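Local coordinates for CYTH domain-containing protein (Pyrococcus horikoshii, PDB 2DC4) that is of unknown function but, as a CYTH-family protein, probably binds a phosphate-bearing substrate inside a barrel of antiparallel strands, at residues Asn109-Glu113 / Leu124-Thr130. Sequence-based numbering, arbitrary orientation.
Sequences NVTFE and LDIEVIT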
# COMPACT_ATOMS: atom_id res chain seq x y z
N ASN A 109 -6.45 28.51 -4.89
CA ASN A 109 -5.66 27.37 -5.35
C ASN A 109 -4.35 27.22 -4.58
O ASN A 109 -3.47 26.47 -4.98
CB ASN A 109 -5.37 27.53 -6.84
CG ASN A 109 -4.56 28.77 -7.15
OD1 ASN A 109 -4.73 29.82 -6.51
ND2 ASN A 109 -3.69 28.67 -8.14
N VAL A 110 -4.24 27.95 -3.48
CA VAL A 110 -3.03 27.88 -2.65
C VAL A 110 -3.31 27.18 -1.33
O VAL A 110 -4.36 27.39 -0.71
CB VAL A 110 -2.49 29.30 -2.34
CG1 VAL A 110 -1.39 29.23 -1.28
CG2 VAL A 110 -1.94 29.92 -3.62
N THR A 111 -2.37 26.34 -0.91
CA THR A 111 -2.49 25.63 0.34
C THR A 111 -1.29 25.99 1.20
O THR A 111 -0.15 25.98 0.72
CB THR A 111 -2.51 24.10 0.13
OG1 THR A 111 -3.65 23.75 -0.67
CG2 THR A 111 -2.59 23.37 1.47
N PHE A 112 -1.56 26.33 2.45
CA PHE A 112 -0.50 26.67 3.38
C PHE A 112 -0.36 25.51 4.35
O PHE A 112 -1.35 25.07 4.94
CB PHE A 112 -0.86 27.93 4.19
CG PHE A 112 -1.11 29.14 3.35
CD1 PHE A 112 -2.40 29.44 2.90
CD2 PHE A 112 -0.06 29.99 3.00
CE1 PHE A 112 -2.63 30.56 2.11
CE2 PHE A 112 -0.29 31.11 2.21
CZ PHE A 112 -1.57 31.40 1.76
N GLU A 113 0.85 24.99 4.49
CA GLU A 113 1.08 23.91 5.43
C GLU A 113 2.11 24.45 6.42
O GLU A 113 3.29 24.55 6.09
CB GLU A 113 1.63 22.66 4.73
CG GLU A 113 0.75 22.16 3.58
CD GLU A 113 1.22 20.84 3.00
OE1 GLU A 113 2.44 20.66 2.82
OE2 GLU A 113 0.36 19.98 2.72
N LEU A 124 7.05 26.66 6.78
CA LEU A 124 5.78 26.91 6.10
C LEU A 124 5.98 26.47 4.66
O LEU A 124 6.90 26.93 4.00
CB LEU A 124 5.40 28.39 6.11
CG LEU A 124 4.23 28.72 5.16
CD1 LEU A 124 2.94 28.14 5.71
CD2 LEU A 124 4.10 30.23 4.98
N ASP A 125 5.12 25.57 4.19
CA ASP A 125 5.19 25.15 2.81
C ASP A 125 4.03 25.85 2.12
O ASP A 125 2.90 25.80 2.61
CB ASP A 125 5.01 23.64 2.67
CG ASP A 125 6.28 22.87 2.98
OD1 ASP A 125 7.32 23.16 2.34
OD2 ASP A 125 6.24 21.97 3.84
N ILE A 126 4.31 26.54 1.02
CA ILE A 126 3.25 27.20 0.27
C ILE A 126 3.14 26.39 -1.01
O ILE A 126 4.09 26.31 -1.80
CB ILE A 126 3.58 28.67 -0.06
CG1 ILE A 126 3.85 29.45 1.23
CG2 ILE A 126 2.41 29.30 -0.83
CD1 ILE A 126 4.10 30.95 1.00
N GLU A 127 1.98 25.77 -1.21
CA GLU A 127 1.73 24.89 -2.34
C GLU A 127 0.66 25.47 -3.27
O GLU A 127 -0.31 26.07 -2.83
CB GLU A 127 1.29 23.53 -1.81
CG GLU A 127 2.47 22.68 -1.34
CD GLU A 127 1.96 21.33 -0.88
OE1 GLU A 127 1.10 20.77 -1.55
OE2 GLU A 127 2.44 20.84 0.14
N VAL A 128 0.81 25.25 -4.57
CA VAL A 128 -0.19 25.73 -5.51
C VAL A 128 -0.50 24.65 -6.52
O VAL A 128 0.34 23.80 -6.82
CB VAL A 128 0.29 27.00 -6.25
CG1 VAL A 128 1.51 26.67 -7.10
CG2 VAL A 128 -0.82 27.57 -7.12
N ILE A 129 -1.73 24.66 -7.03
CA ILE A 129 -2.14 23.69 -8.04
C ILE A 129 -2.17 24.42 -9.38
O ILE A 129 -2.89 25.41 -9.52
CB ILE A 129 -3.55 23.14 -7.73
CG1 ILE A 129 -3.55 22.46 -6.36
CG2 ILE A 129 -3.97 22.15 -8.82
CD1 ILE A 129 -4.92 21.98 -5.91
N THR A 130 -1.38 23.95 -10.34
CA THR A 130 -1.32 24.59 -11.65
C THR A 130 -0.76 23.66 -12.72
O THR A 130 0.05 22.78 -12.43
CB THR A 130 -0.46 25.88 -11.60
OG1 THR A 130 -1.05 26.82 -10.70
CG2 THR A 130 -0.34 26.52 -12.98
O HOH W 1 5.06 19.83 2.37
O HOH W 2 4.26 20.58 4.57
O HOH W 3 -1.66 19.94 -0.04
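The carboxylates of Glu-113 and Glu-127 meet on one face of a beta hairpin, formed by the last two strands of the eight-stranded antiparallel barrel of this CYTH domain. Their planes stand 74° apart, with Glu-113 OE1 2.7 Å from Glu-127 OE2. In both residues CG is anti to the carbonyl carbon and the chain then runs extended (Glu-113 chi2 -173°), bringing the two acid groups together although the residues are not direct neighbours across the hairpin. Asp-125, directly opposite Glu-113, adds a third acid: a water lies between Glu-113 OE1, at 2.8 Å, and Asp-125 OD2, with more acceptors around it than it has protons to give, and Tyr-159 is hydrogen-bonded to the same OD2. Glu-4 comes close to Glu-127, while Arg-102 makes a long, weak ion pair with Glu-113; such clustering of acids and bases is consistent with the metal- and phosphate-binding tunnel of CYTH relatives. Were Glu-113 replaced by alanine, the carboxylate beside Glu-127 would go, and Arg-102 would probably lose its weak, distant acidic partner while a gap opened between Glu-127 and Asp-125.

The hairpin also illustrates how alternation in a strand separates polar from apolar chemistry. On the reverse face, Val-110 CG1 touches Ile-126 CG2 at 3.8 Å, the two side chains meeting at a slant. The same CG1 lies 3.7 Å above the plane of the Phe-112 ring, offset toward its rim, while Leu-124 CD1 approaches at the ring edge. Helix 133-146 packs against this face. Between the faces, Thr-111 and Glu-127 form a hydrogen-bonded pair, the N-H...O angle from Glu-127 N to Thr-111 O being 174°. Beyond Val-110 and Val-128 the ladder gains one further rung, from Ile-129 N to Asn-109 O at 3.2 Å.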